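Local coordinates for protein adenylation domain (Streptomyces sp., PDB 5N9X) that belongs to the ANL superfamily of AMP-binding enzymes and binds adenosine-5'-triphosphate and threonine in adjoining pockets, at residues V177-L187 with I313-T321; F195-L205 with W216-E227. All coordinates share one frame; numbering follows the deposited sequence.

Contact 1: residues V177-L187 with I313-T321; sequences VPVRHGNVTAL and ITETTVHAT. With ATP (adenosine-5'-triphosphate), chain D; THR (threonine), chain C.
Thr317 pushes its side chain into the angle between strand 177-180 and the helix that follows, and it meets mostly carbon atoms there. Its methyl CG2 lies 3.7 Å from Val179 CG1 and near Val184 CA, while OG1 sits 3.3 Å from Asn183 CB, the two side chains crossing at about a right angle. With chi1 at -39°, CG2 is turned anti to the backbone N and fits between strand and helix, leaving OG1 to bond to the carbonyl oxygen of Gln370. On one flank Thr314 CG2 rests 3.8 Å from Val177 CB. On the other, Leu187 approaches Val318 at about a right angle, CD2 to CG2 at 4.0 Å, and its CD1 reaches the edge of the His319 ring close to the ring plane.

No hydrogen bond crosses between the segments; polar ends are settled around them. Asn183 OD1 accepts from Arg180 N, 2.8 Å away and tilted 28° from the carbonyl plane, which ties the helix start to the strand end. Pro369 O takes Asn183 ND2, and Gln370 NE2 binds the carbonyl oxygens of Thr316 and His319.

The opposite side of 313-321 belongs to the ligands. Val318 O accepts from the bound threonine N at 3.1 Å and from its OG1, and Glu315 OE2, hydrogen-bonded to Tyr375, lies near the gamma-phosphate of ATP. Val177-Leu187 thus backs the loop that lines both ligand pockets, an arrangement consistent with the nucleotide-binding core of the AMP-binding (ANL) fold.

Contact 2: residues F195-L205 with W216-E227; sequences FSFSADDRWLL and WEIWGALSTGAE
Trp203 lies flat against helix backbone at Gly220 and Ala221: Gly220 CA stands 3.5 Å from the centroid of its six-membered ring, only 10° off the normal, a CH-pi contact that leaves no space for a beta carbon on Gly220. Ala221 CA shares that face. The far end of the indole then meets a second tryptophan, CZ3 pointing at the face of Trp216 in an edge-to-face pair with planes at 74°. Trp216, its CG anti to the backbone N (chi1 167°), swings its six-membered ring on to Phe195 and Phe197, which meet it obliquely; Phe195 CE2 comes within 3.6 Å of Trp216 CH2. Trp203 CZ2 sits over the centre of the Phe197 ring, completing an aromatic cluster of four.

A water fixes the other end of Trp203, accepting from NE1 at 3.0 Å, donating to Ser198 O and also bonding Thr224 OG1. Beyond it the backbones join in parallel pairing: Glu227 N donates to Asp201 O, and Trp203 N to Glu227 O at 2.8 Å in a nearly straight bond. Beside this pairing a long salt bridge of 3.7 Å runs from Arg202 NE to Glu227 OE1, the guanidinium and carboxylate planes almost perpendicular; Glu227 OE2 is taken by His38 ND1. Asp201 OD2 accepts from Ser198 N, while its OD1 binds Arg279 and Thr252.

Strand 202-205, helix 213-222 and strand 227-230 form a beta-alpha-beta unit. The 216-222 part of the helix runs roughly antiparallel to strand 202-205, with helix 79-90 against Ile218 and Trp219, and strand 253-256 touching Trp203.

Overall arrangement
From the N terminus, the chain enters contact 1 through strand 175-180 and helix 181-191. Contact 2 follows soon after, closing a short loop of ten residues within the unit formed by strand 202-205, helix 213-222 and strand 227-230. The chain then travels on to strand 306-310 before 313-321 returns to close contact 1. The two contacts therefore nest without crossing, the shorter loop lying wholly within the longer. Their centres are about 17 Å apart, yet they meet at Trp216: the His319 ring packs edge-to-face with it, and Val318 and Leu187 also touch it. Trp216 thus links the beta-alpha-beta unit to the loop beside the bound threonine.

Contact 1: residues V177-L187 with I313-T321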
# COMPACT_ATOMS: atom_id res chain seq x y z
N VAL A 177 -7.83 10.04 -2.36
CA VAL A 177 -8.86 9.02 -2.26
C VAL A 177 -9.42 9.00 -0.84
O VAL A 177 -8.70 8.66 0.12
CB VAL A 177 -8.32 7.60 -2.60
CG1 VAL A 177 -9.47 6.60 -2.69
CG2 VAL A 177 -7.48 7.59 -3.87
N PRO A 178 -10.69 9.40 -0.68
CA PRO A 178 -11.33 9.31 0.64
C PRO A 178 -11.98 7.95 0.87
O PRO A 178 -12.83 7.52 0.08
CB PRO A 178 -12.38 10.43 0.60
CG PRO A 178 -12.73 10.54 -0.86
CD PRO A 178 -11.53 10.11 -1.67
N VAL A 179 -11.58 7.28 1.94
CA VAL A 179 -12.10 5.95 2.25
C VAL A 179 -12.98 5.99 3.49
O VAL A 179 -12.53 6.46 4.55
CB VAL A 179 -10.95 4.95 2.44
CG1 VAL A 179 -11.46 3.59 2.89
CG2 VAL A 179 -10.14 4.84 1.17
N ARG A 180 -14.22 5.52 3.35
CA ARG A 180 -15.19 5.53 4.46
C ARG A 180 -15.05 4.38 5.47
O ARG A 180 -14.52 3.32 5.16
CB ARG A 180 -16.60 5.53 3.89
CG ARG A 180 -16.97 6.84 3.22
CD ARG A 180 -17.91 6.62 2.06
NE ARG A 180 -18.78 7.79 1.86
CZ ARG A 180 -20.04 7.72 1.42
NH1 ARG A 180 -20.57 6.54 1.09
NH2 ARG A 180 -20.76 8.83 1.29
N HIS A 181 -15.54 4.62 6.69
CA HIS A 181 -15.57 3.63 7.76
C HIS A 181 -16.14 2.30 7.27
O HIS A 181 -15.53 1.26 7.46
CB HIS A 181 -16.38 4.17 8.95
CG HIS A 181 -15.61 5.09 9.84
ND1 HIS A 181 -14.75 4.64 10.82
CD2 HIS A 181 -15.57 6.45 9.90
CE1 HIS A 181 -14.20 5.67 11.43
NE2 HIS A 181 -14.68 6.78 10.89
N GLY A 182 -17.31 2.35 6.64
CA GLY A 182 -17.92 1.18 6.03
C GLY A 182 -17.09 0.53 4.94
O GLY A 182 -17.17 -0.69 4.74
N ASN A 183 -16.30 1.31 4.21
CA ASN A 183 -15.35 0.68 3.29
C ASN A 183 -14.36 -0.19 4.08
O ASN A 183 -14.25 -1.39 3.82
CB ASN A 183 -14.57 1.70 2.45
CG ASN A 183 -15.46 2.55 1.53
OD1 ASN A 183 -15.21 3.72 1.38
ND2 ASN A 183 -16.44 1.93 0.87
N VAL A 184 -13.67 0.40 5.07
CA VAL A 184 -12.73 -0.39 5.85
C VAL A 184 -13.36 -1.57 6.62
O VAL A 184 -12.79 -2.67 6.64
CB VAL A 184 -11.94 0.43 6.89
CG1 VAL A 184 -10.72 -0.36 7.32
CG2 VAL A 184 -11.49 1.75 6.33
N THR A 185 -14.51 -1.34 7.25
CA THR A 185 -15.14 -2.44 7.98
C THR A 185 -15.56 -3.54 6.99
O THR A 185 -15.44 -4.72 7.32
CB THR A 185 -16.33 -1.96 8.91
OG1 THR A 185 -17.35 -1.29 8.17
CG2 THR A 185 -15.80 -1.04 10.02
N ALA A 186 -15.98 -3.18 5.78
CA ALA A 186 -16.23 -4.22 4.77
C ALA A 186 -14.96 -5.01 4.42
O ALA A 186 -15.04 -6.21 4.15
CB ALA A 186 -16.84 -3.62 3.50
N LEU A 187 -13.80 -4.37 4.43
CA LEU A 187 -12.53 -5.07 4.18
C LEU A 187 -12.33 -6.25 5.17
O LEU A 187 -12.15 -7.40 4.76
CB LEU A 187 -11.34 -4.09 4.28
CG LEU A 187 -9.96 -4.78 4.24
CD1 LEU A 187 -9.75 -5.51 2.92
CD2 LEU A 187 -8.82 -3.84 4.51
N ILE A 313 -5.82 -1.95 -4.56
CA ILE A 313 -5.69 -0.56 -4.97
C ILE A 313 -6.31 0.30 -3.91
O ILE A 313 -7.24 -0.15 -3.22
CB ILE A 313 -6.41 -0.28 -6.31
CG1 ILE A 313 -7.56 -1.25 -6.48
CG2 ILE A 313 -5.46 -0.33 -7.47
CD1 ILE A 313 -8.23 -1.17 -7.78
N THR A 314 -5.85 1.54 -3.78
CA THR A 314 -6.33 2.42 -2.73
C THR A 314 -7.82 2.74 -2.93
O THR A 314 -8.58 2.92 -1.96
CB THR A 314 -5.50 3.73 -2.66
OG1 THR A 314 -4.14 3.43 -2.31
CG2 THR A 314 -6.09 4.70 -1.63
N GLU A 315 -8.25 2.75 -4.19
CA GLU A 315 -9.63 3.07 -4.53
C GLU A 315 -10.64 2.01 -4.10
O GLU A 315 -11.83 2.27 -4.08
CB GLU A 315 -9.74 3.33 -6.05
CG GLU A 315 -9.07 4.63 -6.54
CD GLU A 315 -7.58 4.51 -6.83
OE1 GLU A 315 -6.92 3.51 -6.45
OE2 GLU A 315 -7.05 5.44 -7.46
N THR A 316 -10.18 0.83 -3.73
CA THR A 316 -11.11 -0.21 -3.28
C THR A 316 -10.70 -0.76 -1.91
O THR A 316 -10.99 -1.91 -1.57
CB THR A 316 -11.24 -1.36 -4.33
OG1 THR A 316 -10.00 -2.07 -4.45
CG2 THR A 316 -11.64 -0.82 -5.69
N THR A 317 -10.00 0.10 -1.17
CA THR A 317 -9.64 -0.09 0.24
C THR A 317 -8.62 -1.21 0.50
O THR A 317 -8.97 -2.28 0.98
CB THR A 317 -10.91 -0.32 1.13
OG1 THR A 317 -11.98 0.53 0.68
CG2 THR A 317 -10.61 -0.05 2.62
N VAL A 318 -7.35 -0.90 0.24
CA VAL A 318 -6.20 -1.75 0.55
C VAL A 318 -6.06 -3.06 -0.25
O VAL A 318 -5.07 -3.21 -0.97
CB VAL A 318 -6.15 -2.10 2.06
CG1 VAL A 318 -4.73 -2.51 2.43
CG2 VAL A 318 -6.59 -0.90 2.93
N HIS A 319 -7.00 -3.99 -0.11
CA HIS A 319 -6.96 -5.28 -0.82
C HIS A 319 -8.22 -5.60 -1.60
O HIS A 319 -9.32 -5.27 -1.17
CB HIS A 319 -6.69 -6.46 0.16
CG HIS A 319 -5.59 -6.21 1.14
ND1 HIS A 319 -4.28 -6.03 0.74
CD2 HIS A 319 -5.60 -6.12 2.49
CE1 HIS A 319 -3.53 -5.83 1.82
NE2 HIS A 319 -4.30 -5.88 2.89
N ALA A 320 -8.06 -6.30 -2.72
CA ALA A 320 -9.19 -6.65 -3.56
C ALA A 320 -9.23 -8.15 -3.90
O ALA A 320 -10.25 -8.65 -4.42
CB ALA A 320 -9.17 -5.84 -4.84
N THR A 321 -8.12 -8.85 -3.65
CA THR A 321 -8.06 -10.30 -3.91
C THR A 321 -7.26 -11.02 -2.84
O THR A 321 -6.66 -10.39 -1.97
CB THR A 321 -7.44 -10.65 -5.30
OG1 THR A 321 -6.02 -10.53 -5.25
CG2 THR A 321 -7.98 -9.75 -6.40
PG ATP D . -2.75 5.28 -8.35
O1G ATP D . -3.22 4.55 -9.60
O2G ATP D . -2.44 6.73 -8.56
O3G ATP D . -3.65 5.12 -7.14
PB ATP D . -0.92 3.26 -7.27
O1B ATP D . -1.23 2.26 -8.38
O2B ATP D . 0.37 3.19 -6.52
O3B ATP D . -1.24 4.70 -7.97
PA ATP D . -2.24 2.25 -5.04
O1A ATP D . -3.72 2.06 -4.81
O2A ATP D . -1.34 2.52 -3.84
O3A ATP D . -2.07 3.38 -6.15
O5' ATP D . -1.57 1.04 -5.92
C5' ATP D . -2.29 -0.05 -6.50
C4' ATP D . -1.57 -0.54 -7.76
O4' ATP D . -0.53 -1.45 -7.44
C3' ATP D . -2.47 -1.22 -8.78
O3' ATP D . -2.65 -0.29 -9.85
C2' ATP D . -1.70 -2.42 -9.28
O2' ATP D . -1.16 -2.11 -10.56
C1' ATP D . -0.55 -2.59 -8.31
N9 ATP D . -0.71 -3.82 -7.47
C8 ATP D . -1.20 -3.85 -6.21
N7 ATP D . -1.22 -5.10 -5.69
C5 ATP D . -0.73 -5.92 -6.64
C6 ATP D . -0.48 -7.37 -6.73
N6 ATP D . -0.77 -8.18 -5.70
N1 ATP D . 0.03 -7.85 -7.88
C2 ATP D . 0.28 -7.03 -8.92
N3 ATP D . 0.10 -5.69 -8.91
C4 ATP D . -0.40 -5.08 -7.81
N THR C . -3.28 -0.78 -1.41
CA THR C . -1.83 -0.96 -1.55
C THR C . -1.44 -0.35 -2.87
O THR C . -0.28 -0.14 -3.28
CB THR C . -1.39 -2.45 -1.55
OG1 THR C . -2.21 -3.20 -2.46
CG2 THR C . -1.50 -3.03 -0.14
OXT THR C . -2.43 -0.07 -3.54

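Contact 2: residues F195-L205 with W216-E227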
# COMPACT_ATOMS: atom_id res chain seq x y z
N PHE A 195 -8.57 -15.53 6.38
CA PHE A 195 -7.45 -15.44 7.29
C PHE A 195 -7.95 -16.03 8.61
O PHE A 195 -9.16 -15.99 8.87
CB PHE A 195 -7.00 -13.98 7.50
CG PHE A 195 -6.18 -13.38 6.37
CD1 PHE A 195 -4.82 -13.60 6.28
CD2 PHE A 195 -6.77 -12.52 5.45
CE1 PHE A 195 -4.06 -13.01 5.26
CE2 PHE A 195 -6.01 -11.91 4.43
CZ PHE A 195 -4.67 -12.17 4.34
N SER A 196 -7.04 -16.51 9.45
CA SER A 196 -7.40 -16.87 10.83
C SER A 196 -6.68 -15.97 11.85
O SER A 196 -5.60 -16.31 12.34
CB SER A 196 -7.06 -18.34 11.08
OG SER A 196 -7.35 -18.72 12.41
N PHE A 197 -7.28 -14.82 12.16
CA PHE A 197 -6.72 -13.87 13.12
C PHE A 197 -7.25 -14.02 14.54
O PHE A 197 -8.42 -14.31 14.75
CB PHE A 197 -6.97 -12.43 12.64
CG PHE A 197 -6.36 -12.11 11.31
CD1 PHE A 197 -5.03 -12.46 11.05
CD2 PHE A 197 -7.08 -11.45 10.33
CE1 PHE A 197 -4.45 -12.18 9.83
CE2 PHE A 197 -6.50 -11.15 9.11
CZ PHE A 197 -5.18 -11.52 8.85
N SER A 198 -6.40 -13.77 15.53
CA SER A 198 -6.86 -13.77 16.92
C SER A 198 -6.17 -12.68 17.73
O SER A 198 -5.17 -12.10 17.30
CB SER A 198 -6.64 -15.13 17.57
OG SER A 198 -5.39 -15.18 18.20
N ALA A 199 -6.71 -12.44 18.93
CA ALA A 199 -6.11 -11.54 19.90
C ALA A 199 -4.63 -11.85 20.20
O ALA A 199 -3.90 -10.98 20.66
CB ALA A 199 -6.92 -11.56 21.17
N ASP A 200 -4.18 -13.08 19.96
CA ASP A 200 -2.81 -13.45 20.29
C ASP A 200 -1.77 -12.97 19.27
O ASP A 200 -0.56 -13.00 19.54
CB ASP A 200 -2.72 -14.97 20.45
CG ASP A 200 -3.51 -15.47 21.65
OD1 ASP A 200 -3.46 -14.83 22.71
OD2 ASP A 200 -4.19 -16.50 21.51
N ASP A 201 -2.24 -12.53 18.10
CA ASP A 201 -1.32 -12.12 17.04
C ASP A 201 -0.49 -10.86 17.38
O ASP A 201 -0.84 -10.06 18.26
CB ASP A 201 -2.10 -11.92 15.72
CG ASP A 201 -2.44 -13.24 15.04
OD1 ASP A 201 -1.51 -14.05 14.84
OD2 ASP A 201 -3.62 -13.49 14.72
N ARG A 202 0.65 -10.74 16.71
CA ARG A 202 1.43 -9.52 16.71
C ARG A 202 1.56 -9.04 15.27
O ARG A 202 2.11 -9.76 14.43
CB ARG A 202 2.80 -9.72 17.32
CG ARG A 202 2.87 -9.61 18.84
CD ARG A 202 3.10 -10.97 19.44
NE ARG A 202 3.46 -10.89 20.84
CZ ARG A 202 3.97 -11.90 21.54
NH1 ARG A 202 4.17 -13.08 20.96
NH2 ARG A 202 4.28 -11.74 22.82
N TRP A 203 1.07 -7.83 15.01
CA TRP A 203 1.15 -7.24 13.68
C TRP A 203 2.31 -6.24 13.68
O TRP A 203 2.54 -5.54 14.66
CB TRP A 203 -0.16 -6.55 13.32
CG TRP A 203 -1.31 -7.49 13.03
CD1 TRP A 203 -1.91 -8.35 13.91
CD2 TRP A 203 -2.03 -7.61 11.80
NE1 TRP A 203 -2.94 -9.01 13.29
CE2 TRP A 203 -3.03 -8.59 12.00
CE3 TRP A 203 -1.91 -7.00 10.55
CZ2 TRP A 203 -3.92 -8.97 10.98
CZ3 TRP A 203 -2.79 -7.36 9.56
CH2 TRP A 203 -3.78 -8.35 9.78
N LEU A 204 3.04 -6.18 12.57
CA LEU A 204 4.12 -5.22 12.48
C LEU A 204 3.62 -3.99 11.75
O LEU A 204 3.05 -4.13 10.68
CB LEU A 204 5.33 -5.84 11.76
CG LEU A 204 6.60 -4.99 11.65
CD1 LEU A 204 7.13 -4.69 13.04
CD2 LEU A 204 7.66 -5.69 10.81
N LEU A 205 3.77 -2.80 12.31
CA LEU A 205 3.49 -1.59 11.53
C LEU A 205 4.76 -1.23 10.73
O LEU A 205 5.61 -0.44 11.17
CB LEU A 205 3.01 -0.43 12.41
CG LEU A 205 2.74 0.88 11.66
CD1 LEU A 205 1.45 0.76 10.91
CD2 LEU A 205 2.64 2.07 12.61
N TRP A 216 -4.47 -1.63 6.99
CA TRP A 216 -4.58 -3.05 7.18
C TRP A 216 -3.78 -3.47 8.40
O TRP A 216 -4.23 -4.25 9.23
CB TRP A 216 -4.12 -3.75 5.92
CG TRP A 216 -3.88 -5.19 5.98
CD1 TRP A 216 -2.67 -5.80 5.92
CD2 TRP A 216 -4.86 -6.23 6.04
NE1 TRP A 216 -2.83 -7.16 5.95
CE2 TRP A 216 -4.16 -7.46 6.02
CE3 TRP A 216 -6.26 -6.25 6.10
CZ2 TRP A 216 -4.83 -8.71 6.07
CZ3 TRP A 216 -6.92 -7.49 6.16
CH2 TRP A 216 -6.20 -8.70 6.15
N GLU A 217 -2.58 -2.92 8.51
CA GLU A 217 -1.68 -3.29 9.58
C GLU A 217 -2.24 -2.83 10.93
O GLU A 217 -2.37 -3.63 11.85
CB GLU A 217 -0.27 -2.71 9.34
CG GLU A 217 0.51 -3.40 8.22
CD GLU A 217 1.86 -2.72 7.91
OE1 GLU A 217 2.02 -1.50 8.14
OE2 GLU A 217 2.78 -3.42 7.42
N ILE A 218 -2.58 -1.56 11.04
CA ILE A 218 -3.10 -1.00 12.29
C ILE A 218 -4.39 -1.68 12.75
O ILE A 218 -4.51 -2.13 13.91
CB ILE A 218 -3.38 0.53 12.15
CG1 ILE A 218 -2.07 1.32 12.05
CG2 ILE A 218 -4.26 1.03 13.29
CD1 ILE A 218 -2.20 2.66 11.22
N TRP A 219 -5.36 -1.77 11.83
CA TRP A 219 -6.68 -2.27 12.17
C TRP A 219 -6.73 -3.79 12.21
O TRP A 219 -7.56 -4.36 12.91
CB TRP A 219 -7.71 -1.67 11.22
CG TRP A 219 -7.90 -0.27 11.61
CD1 TRP A 219 -7.45 0.85 10.95
CD2 TRP A 219 -8.51 0.20 12.82
NE1 TRP A 219 -7.78 1.97 11.66
CE2 TRP A 219 -8.43 1.61 12.80
CE3 TRP A 219 -9.12 -0.44 13.90
CZ2 TRP A 219 -8.94 2.40 13.85
CZ3 TRP A 219 -9.64 0.34 14.93
CH2 TRP A 219 -9.54 1.74 14.90
N GLY A 220 -5.83 -4.44 11.49
CA GLY A 220 -5.62 -5.87 11.67
C GLY A 220 -5.44 -6.16 13.15
O GLY A 220 -6.12 -7.02 13.72
N ALA A 221 -4.55 -5.39 13.78
CA ALA A 221 -4.26 -5.52 15.20
C ALA A 221 -5.36 -5.00 16.13
O ALA A 221 -5.84 -5.72 17.00
CB ALA A 221 -2.96 -4.81 15.52
N LEU A 222 -5.72 -3.74 15.95
CA LEU A 222 -6.58 -3.05 16.90
C LEU A 222 -8.05 -3.51 16.88
O LEU A 222 -8.79 -3.25 17.83
CB LEU A 222 -6.49 -1.55 16.64
CG LEU A 222 -5.23 -0.77 17.04
CD1 LEU A 222 -5.52 0.72 17.03
CD2 LEU A 222 -4.63 -1.22 18.40
N SER A 223 -8.47 -4.16 15.79
CA SER A 223 -9.84 -4.70 15.71
C SER A 223 -10.03 -6.06 16.39
O SER A 223 -11.16 -6.52 16.59
CB SER A 223 -10.26 -4.81 14.25
OG SER A 223 -9.84 -6.04 13.68
N THR A 224 -8.93 -6.71 16.74
CA THR A 224 -9.04 -8.09 17.25
C THR A 224 -8.48 -8.26 18.65
O THR A 224 -8.56 -9.35 19.20
CB THR A 224 -8.30 -9.08 16.33
OG1 THR A 224 -6.91 -8.71 16.28
CG2 THR A 224 -8.90 -9.04 14.93
N GLY A 225 -7.92 -7.20 19.21
CA GLY A 225 -7.28 -7.31 20.52
C GLY A 225 -5.81 -7.66 20.42
O GLY A 225 -5.11 -7.76 21.44
N ALA A 226 -5.34 -7.87 19.19
CA ALA A 226 -3.96 -8.24 18.94
C ALA A 226 -3.03 -7.07 19.25
O ALA A 226 -3.46 -5.95 19.51
CB ALA A 226 -3.77 -8.70 17.49
N GLU A 227 -1.74 -7.34 19.21
CA GLU A 227 -0.73 -6.34 19.47
C GLU A 227 -0.20 -5.69 18.19
O GLU A 227 0.03 -6.39 17.19
CB GLU A 227 0.42 -6.99 20.24
CG GLU A 227 1.40 -6.04 20.85
CD GLU A 227 2.50 -6.79 21.56
OE1 GLU A 227 2.20 -7.76 22.28
OE2 GLU A 227 3.67 -6.45 21.33
O HOH W 1 -5.10 -10.41 14.86